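Lipocalin (PDB 3BRN) is a soft-tick lipocalin that binds serotonin inside its beta-barrel and probably serves as a scavenger of biogenic amines. Local coordinates at residues G10-P22 / T74-G86. Numbering follows the deposited sequence.
Sequences GGPFQAYKSVNGP and TVTVNGDKIEVTG. With SRO (serotonin), chain C.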
ATOM      1  N   GLY A  10       2.600 -12.338  13.926  1.00 40.64           N
ATOM      2  CA  GLY A  10       3.926 -12.122  14.482  1.00 45.76           C
ATOM      3  C   GLY A  10       4.884 -11.852  13.342  1.00 44.85           C
ATOM      4  O   GLY A  10       4.770 -12.443  12.266  1.00 46.07           O
ATOM      5  N   GLY A  11       5.753 -10.873  13.519  1.00 47.07           N
ATOM      6  CA  GLY A  11       6.697 -10.556  12.460  1.00 49.08           C
ATOM      7  C   GLY A  11       8.031 -11.245  12.679  1.00 49.45           C
ATOM      8  O   GLY A  11       8.083 -12.415  13.054  1.00 40.17           O
ATOM      9  N   PRO A  12       9.119 -10.495  12.470  1.00 48.77           N
ATOM     10  CA  PRO A  12       8.913  -9.128  12.010  1.00 43.91           C
ATOM     11  C   PRO A  12       8.501  -9.077  10.546  1.00 39.18           C
ATOM     12  O   PRO A  12       8.501 -10.097   9.856  1.00 35.07           O
ATOM     13  CB  PRO A  12      10.286  -8.479  12.198  1.00 46.87           C
ATOM     14  CG  PRO A  12      11.255  -9.629  12.188  1.00 47.56           C
ATOM     15  CD  PRO A  12      10.525 -10.775  12.810  1.00 49.68           C
ATOM     16  N   PHE A  13       8.143  -7.883  10.085  1.00 36.90           N
ATOM     17  CA  PHE A  13       7.756  -7.675   8.697  1.00 37.56           C
ATOM     18  C   PHE A  13       8.751  -6.766   7.984  1.00 35.46           C
ATOM     19  O   PHE A  13       9.079  -5.683   8.471  1.00 37.79           O
ATOM     20  CB  PHE A  13       6.348  -7.083   8.616  1.00 30.12           C
ATOM     21  CG  PHE A  13       5.269  -8.018   9.080  1.00 35.70           C
ATOM     22  CD1 PHE A  13       4.773  -8.998   8.237  1.00 32.20           C
ATOM     23  CD2 PHE A  13       4.752  -7.919  10.360  1.00 28.42           C
ATOM     24  CE1 PHE A  13       3.780  -9.861   8.661  1.00 34.25           C
ATOM     25  CE2 PHE A  13       3.759  -8.779  10.791  1.00 27.44           C
ATOM     26  CZ  PHE A  13       3.273  -9.751   9.939  1.00 28.97           C
ATOM     27  N   GLN A  14       9.223  -7.216   6.828  1.00 32.62           N
ATOM     28  CA  GLN A  14      10.336  -6.570   6.137  1.00 31.26           C
ATOM     29  C   GLN A  14       9.835  -5.677   5.002  1.00 37.25           C
ATOM     30  O   GLN A  14       9.253  -6.170   4.036  1.00 33.21           O
ATOM     31  CB  GLN A  14      11.301  -7.625   5.593  1.00 37.84           C
ATOM     32  CG  GLN A  14      11.878  -8.521   6.671  1.00 40.94           C
ATOM     33  CD  GLN A  14      12.644  -9.694   6.101  1.00 56.17           C
ATOM     34  OE1 GLN A  14      12.052 -10.698   5.702  1.00 63.10           O
ATOM     35  NE2 GLN A  14      13.973  -9.595   6.103  1.00 41.66           N
ATOM     36  N   ALA A  15      10.023  -4.365   5.165  1.00 27.00           N
ATOM     37  CA  ALA A  15       9.648  -3.368   4.182  1.00 32.35           C
ATOM     38  C   ALA A  15      10.117  -3.594   2.741  1.00 33.44           C
ATOM     39  O   ALA A  15       9.347  -3.392   1.813  1.00 34.52           O
ATOM     40  CB  ALA A  15      10.012  -1.970   4.671  1.00 36.88           C
ATOM     41  N   TYR A  16      11.377  -3.959   2.523  1.00 32.80           N
ATOM     42  CA  TYR A  16      11.798  -4.196   1.148  1.00 35.19           C
ATOM     43  C   TYR A  16      10.990  -5.329   0.488  1.00 35.46           C
ATOM     44  O   TYR A  16      10.584  -5.204  -0.659  1.00 38.24           O
ATOM     45  CB  TYR A  16      13.318  -4.419   1.030  1.00 33.99           C
ATOM     46  CG  TYR A  16      13.772  -5.802   1.371  1.00 28.57           C
ATOM     47  CD1 TYR A  16      14.123  -6.133   2.673  1.00 33.58           C
ATOM     48  CD2 TYR A  16      13.998  -6.745   0.373  1.00 36.74           C
ATOM     49  CE1 TYR A  16      14.608  -7.380   2.980  1.00 45.78           C
ATOM     50  CE2 TYR A  16      14.475  -7.999   0.676  1.00 35.50           C
ATOM     51  CZ  TYR A  16      14.775  -8.310   1.983  1.00 39.01           C
ATOM     52  OH  TYR A  16      15.206  -9.569   2.315  1.00 43.31           O
ATOM     53  N   LYS A  17      10.663  -6.375   1.245  1.00 31.91           N
ATOM     54  CA  LYS A  17       9.821  -7.451   0.724  1.00 32.76           C
ATOM     55  C   LYS A  17       8.383  -7.003   0.462  1.00 33.14           C
ATOM     56  O   LYS A  17       7.753  -7.446  -0.493  1.00 32.31           O
ATOM     57  CB  LYS A  17       9.839  -8.665   1.657  1.00 32.48           C
ATOM     58  CG  LYS A  17      11.088  -9.516   1.543  1.00 32.38           C
ATOM     59  CD  LYS A  17      11.443 -10.140   2.866  1.00 31.75           C
ATOM     60  CE  LYS A  17      12.488 -11.221   2.702  1.00 50.98           C
ATOM     61  NZ  LYS A  17      11.859 -12.538   2.436  1.00 60.38           N
ATOM     62  N   SER A  18       7.839  -6.165   1.336  1.00 31.91           N
ATOM     63  CA  SER A  18       6.525  -5.600   1.100  1.00 31.15           C
ATOM     64  C   SER A  18       6.510  -4.736  -0.179  1.00 29.93           C
ATOM     65  O   SER A  18       5.602  -4.833  -1.007  1.00 34.70           O
ATOM     66  CB  SER A  18       6.082  -4.755   2.309  1.00 23.26           C
ATOM     67  OG  SER A  18       4.882  -4.067   1.998  1.00 36.87           O
ATOM     68  N   VAL A  19       7.479  -3.841  -0.298  1.00 27.64           N
ATOM     69  CA  VAL A  19       7.533  -2.908  -1.419  1.00 32.11           C
ATOM     70  C   VAL A  19       7.810  -3.627  -2.752  1.00 35.90           C
ATOM     71  O   VAL A  19       7.274  -3.252  -3.791  1.00 34.02           O
ATOM     72  CB  VAL A  19       8.599  -1.821  -1.174  1.00 36.30           C
ATOM     73  CG1 VAL A  19       8.819  -0.964  -2.426  1.00 30.30           C
ATOM     74  CG2 VAL A  19       8.235  -0.981   0.054  1.00 28.79           C
ATOM     75  N   ASN A  20       8.608  -4.673  -2.751  1.00 39.66           N
ATOM     76  CA  ASN A  20       8.751  -5.487  -3.937  1.00 37.34           C
ATOM     77  C   ASN A  20       7.560  -6.331  -4.257  1.00 38.11           C
ATOM     78  O   ASN A  20       7.275  -6.561  -5.381  1.00 41.76           O
ATOM     79  CB  ASN A  20       9.934  -6.409  -3.796  1.00 39.81           C
ATOM     80  CG  ASN A  20      11.221  -5.710  -3.858  1.00 35.10           C
ATOM     81  OD1 ASN A  20      11.375  -4.714  -4.494  1.00 46.17           O
ATOM     82  ND2 ASN A  20      12.180  -6.270  -3.209  1.00 27.63           N
ATOM     83  N   GLY A  21       6.904  -6.850  -3.250  1.00 33.23           N
ATOM     84  CA  GLY A  21       5.698  -7.638  -3.434  1.00 37.25           C
ATOM     85  C   GLY A  21       5.929  -8.850  -4.318  1.00 45.62           C
ATOM     86  O   GLY A  21       7.020  -9.418  -4.320  1.00 44.50           O
ATOM     87  N   PRO A  22       4.964  -9.145  -5.203  1.00 46.61           N
ATOM     88  CA  PRO A  22       5.042 -10.342  -6.032  1.00 49.46           C
ATOM     89  C   PRO A  22       6.143 -10.222  -7.076  1.00 49.38           C
ATOM     90  O   PRO A  22       6.450 -11.195  -7.768  1.00 55.99           O
ATOM     91  CB  PRO A  22       3.678 -10.368  -6.716  1.00 48.97           C
ATOM     92  CG  PRO A  22       3.333  -8.923  -6.873  1.00 48.44           C
ATOM     93  CD  PRO A  22       3.891  -8.235  -5.645  1.00 40.67           C
ATOM     94  N   THR A  74      10.738   9.094  -4.002  1.00 34.21           N
ATOM     95  CA  THR A  74      11.759   8.185  -3.520  1.00 38.20           C
ATOM     96  C   THR A  74      11.210   7.405  -2.335  1.00 39.19           C
ATOM     97  O   THR A  74      10.423   7.931  -1.552  1.00 38.22           O
ATOM     98  CB  THR A  74      12.995   8.962  -3.081  1.00 39.93           C
ATOM     99  OG1 THR A  74      13.492   9.695  -4.202  1.00 39.22           O
ATOM    100  CG2 THR A  74      14.110   8.011  -2.535  1.00 31.14           C
ATOM    101  N   VAL A  75      11.582   6.132  -2.255  1.00 39.25           N
ATOM    102  CA  VAL A  75      11.234   5.282  -1.124  1.00 36.69           C
ATOM    103  C   VAL A  75      12.511   4.586  -0.628  1.00 37.66           C
ATOM    104  O   VAL A  75      13.310   4.103  -1.430  1.00 40.26           O
ATOM    105  CB  VAL A  75      10.193   4.224  -1.547  1.00 39.85           C
ATOM    106  CG1 VAL A  75      10.820   3.230  -2.532  1.00 27.47           C
ATOM    107  CG2 VAL A  75       9.597   3.515  -0.310  1.00 34.45           C
ATOM    108  N   THR A  76      12.739   4.639   0.680  1.00 34.63           N
ATOM    109  CA  THR A  76      13.871   3.976   1.323  1.00 39.48           C
ATOM    110  C   THR A  76      13.327   3.004   2.357  1.00 40.66           C
ATOM    111  O   THR A  76      12.393   3.332   3.092  1.00 40.78           O
ATOM    112  CB  THR A  76      14.770   4.995   2.062  1.00 40.44           C
ATOM    113  OG1 THR A  76      15.001   6.125   1.209  1.00 41.94           O
ATOM    114  CG2 THR A  76      16.121   4.359   2.431  1.00 37.30           C
ATOM    115  N   VAL A  77      13.863   1.791   2.357  1.00 37.86           N
ATOM    116  CA  VAL A  77      13.347   0.709   3.193  1.00 37.60           C
ATOM    117  C   VAL A  77      14.338   0.250   4.259  1.00 36.29           C
ATOM    118  O   VAL A  77      15.483  -0.077   3.951  1.00 36.82           O
ATOM    119  CB  VAL A  77      12.902  -0.495   2.331  1.00 35.01           C
ATOM    120  CG1 VAL A  77      11.610  -0.155   1.563  1.00 30.74           C
ATOM    121  CG2 VAL A  77      13.988  -0.871   1.356  1.00 36.56           C
ATOM    122  N   ASN A  78      13.884   0.237   5.512  1.00 39.64           N
ATOM    123  CA  ASN A  78      14.662  -0.276   6.643  1.00 43.12           C
ATOM    124  C   ASN A  78      13.751  -0.992   7.659  1.00 35.33           C
ATOM    125  O   ASN A  78      12.801  -0.402   8.151  1.00 37.99           O
ATOM    126  CB  ASN A  78      15.410   0.874   7.341  1.00 40.74           C
ATOM    127  CG  ASN A  78      16.406   1.582   6.418  1.00 52.74           C
ATOM    128  OD1 ASN A  78      17.605   1.019   6.290  1.00 55.18           O
ATOM    129  ND2 ASN A  78      16.121   2.657   5.891  1.00 40.33           N
ATOM    130  N   GLY A  79      14.092  -2.220   8.038  1.00 33.66           N
ATOM    131  CA  GLY A  79      13.253  -2.962   8.991  1.00 33.02           C
ATOM    132  C   GLY A  79      11.830  -2.942   8.466  1.00 31.10           C
ATOM    133  O   GLY A  79      11.628  -3.051   7.268  1.00 30.33           O
ATOM    134  N   ASP A  80      10.875  -2.581   9.314  1.00 32.88           N
ATOM    135  CA  ASP A  80       9.486  -2.466   8.877  1.00 33.50           C
ATOM    136  C   ASP A  80       9.071  -1.072   8.412  1.00 38.78           C
ATOM    137  O   ASP A  80       7.879  -0.803   8.245  1.00 34.65           O
ATOM    138  CB  ASP A  80       8.525  -2.977   9.965  1.00 35.94           C
ATOM    139  CG  ASP A  80       8.598  -2.160  11.249  1.00 43.05           C
ATOM    140  OD1 ASP A  80       9.461  -1.263  11.335  1.00 49.54           O
ATOM    141  OD2 ASP A  80       7.817  -2.440  12.190  1.00 52.23           O
ATOM    142  N   LYS A  81      10.047  -0.220   8.107  1.00 35.13           N
ATOM    143  CA  LYS A  81       9.755   1.157   7.699  1.00 39.68           C
ATOM    144  C   LYS A  81       9.873   1.406   6.196  1.00 36.14           C
ATOM    145  O   LYS A  81      10.887   1.087   5.576  1.00 37.80           O
ATOM    146  CB  LYS A  81      10.658   2.149   8.436  1.00 42.09           C
ATOM    147  CG  LYS A  81      10.582   2.064   9.943  1.00 44.41           C
ATOM    148  CD  LYS A  81       9.180   2.341  10.436  1.00 45.56           C
ATOM    149  CE  LYS A  81       9.091   2.031  11.935  1.00 51.43           C
ATOM    150  NZ  LYS A  81       7.853   2.613  12.519  1.00 45.44           N
ATOM    151  N   ILE A  82       8.815   1.975   5.624  1.00 33.70           N
ATOM    152  CA  ILE A  82       8.830   2.491   4.254  1.00 42.82           C
ATOM    153  C   ILE A  82       8.828   4.011   4.355  1.00 43.85           C
ATOM    154  O   ILE A  82       7.876   4.607   4.867  1.00 42.66           O
ATOM    155  CB  ILE A  82       7.578   2.047   3.452  1.00 42.56           C
ATOM    156  CG1 ILE A  82       7.560   0.522   3.286  1.00 32.43           C
ATOM    157  CG2 ILE A  82       7.532   2.730   2.061  1.00 36.68           C
ATOM    158  CD1 ILE A  82       6.233  -0.015   2.752  1.00 40.87           C
ATOM    159  N   GLU A  83       9.969   4.612   4.036  1.00 39.83           N
ATOM    160  CA  GLU A  83      10.135   6.057   4.174  1.00 42.52           C
ATOM    161  C   GLU A  83      10.061   6.732   2.820  1.00 40.29           C
ATOM    162  O   GLU A  83      10.862   6.444   1.933  1.00 35.49           O
ATOM    163  CB  GLU A  83      11.473   6.379   4.841  1.00 47.25           C
ATOM    164  CG  GLU A  83      11.727   7.873   4.988  1.00 57.39           C
ATOM    165  CD  GLU A  83      10.773   8.536   5.969  1.00 59.53           C
ATOM    166  OE1 GLU A  83      10.441   7.902   6.990  1.00 70.20           O
ATOM    167  OE2 GLU A  83      10.387   9.700   5.735  1.00 66.17           O
ATOM    168  N   VAL A  84       9.064   7.596   2.646  1.00 39.48           N
ATOM    169  CA  VAL A  84       8.815   8.214   1.363  1.00 37.83           C
ATOM    170  C   VAL A  84       9.190   9.697   1.406  1.00 42.56           C
ATOM    171  O   VAL A  84       8.983  10.365   2.429  1.00 37.98           O
ATOM    172  CB  VAL A  84       7.339   8.054   0.913  1.00 44.78           C
ATOM    173  CG1 VAL A  84       7.040   8.973  -0.258  1.00 43.70           C
ATOM    174  CG2 VAL A  84       7.054   6.615   0.535  1.00 38.99           C
ATOM    175  N   THR A  85       9.940  10.121   0.391  1.00 43.21           N
ATOM    176  CA  THR A  85      10.372  11.517   0.257  1.00 45.03           C
ATOM    177  C   THR A  85      10.036  12.034  -1.140  1.00 40.39           C
ATOM    178  O   THR A  85      10.264  11.348  -2.139  1.00 41.54           O
ATOM    179  CB  THR A  85      11.905  11.668   0.512  1.00 44.23           C
ATOM    180  OG1 THR A  85      12.602  10.567  -0.073  1.00 47.04           O
ATOM    181  CG2 THR A  85      12.197  11.667   1.967  1.00 39.08           C
ATOM    182  N   GLY A  86       9.423  13.209  -1.212  1.00 43.48           N
ATOM    183  CA  GLY A  86       9.134  13.820  -2.510  1.00 44.89           C
ATOM    184  C   GLY A  86       7.814  13.433  -3.148  1.00 49.33           C
ATOM    185  O   GLY A  86       7.633  13.583  -4.364  1.00 45.26           O
TER
HETATM  186  OH  SRO C 158       6.591   2.214  -2.684  1.00 30.72           O
HETATM  187  CZ3 SRO C 158       5.636   2.297  -1.701  1.00 20.96           C
HETATM  188  CH2 SRO C 158       5.592   3.468  -0.948  1.00 22.30           C
HETATM  189  CZ2 SRO C 158       4.571   3.667  -0.015  1.00 29.99           C
HETATM  190  CE2 SRO C 158       3.671   2.627   0.166  1.00 20.32           C
HETATM  191  NE1 SRO C 158       2.615   2.421   0.993  1.00 19.00           N
HETATM  192  CD1 SRO C 158       2.066   1.213   0.725  1.00 18.43           C
HETATM  193  CG  SRO C 158       2.808   0.600  -0.285  1.00 20.61           C
HETATM  194  CD2 SRO C 158       3.826   1.492  -0.613  1.00 25.20           C
HETATM  195  CE3 SRO C 158       4.773   1.346  -1.505  1.00 28.32           C
HETATM  196  CB  SRO C 158       2.565  -0.775  -0.857  1.00 25.24           C
HETATM  197  CA  SRO C 158       3.726  -1.721  -0.492  1.00 24.56           C
HETATM  198  NZ  SRO C 158       3.536  -2.989  -1.203  1.00 24.95           N
HETATM  199  O   HOH W   1      13.080  -3.518   5.029  1.00 51.30           O
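Tyr16 meets Val77 through its CB, which rests 3.6 Å from Val77 CG2, while its ring leads away from the strands. One face of that ring carries Lys17 CG, offset toward the rim, and a water lies at its edge, in the ring plane. A chi1 of 81°, with CG between the backbone N and the carbonyl carbon, swings the ring off the strands and leaves CB to make the contact. The ring of Phe13 also turns away, to meet Phe99, whereas its carbonyl O approaches Asp80 CB.

The short helix 15-20 closes one end of the lipocalin barrel, where the hairpin of strands 67-78 and 81-85 turns through a type II' turn, Asn78 to Lys81. Gly79, with positive phi in that turn, offers its carbonyl O to the first turn of the helix: Ala15 N donates to Gly79 O at 3.0 Å, a nearly straight bond (161°) whose donor is tilted 24° from the carbonyl plane. The water bridges the same oxygen to Tyr16 N, accepting from the latter.

Next to this polar link, Ala15 CB points into the hairpin, 3.3 Å from Lys81 O and 3.8 Å from Ile82 CG1. Val19, one turn on, extends the apolar seam: its CG2 touches both Val77 CG1 and Ile82 CD1, the latter only 3.5 Å away, tighter than usual for two carbons.

Ile82 thus has two roles, its CG1 arm packing on the helix and its CG2, anti to the backbone N, resting 3.7 Å from serotonin CH2. At the amine end, serotonin NZ donates to Ser18 O at 2.8 Å, and the ligand is also hydrogen-bonded to Asp106 OD2. The chemistry therefore divides: backbone amides and a water tie the helix to the turn, apolar branches pack it on the hairpin, and a helix carbonyl receives the amine, which is probably charged.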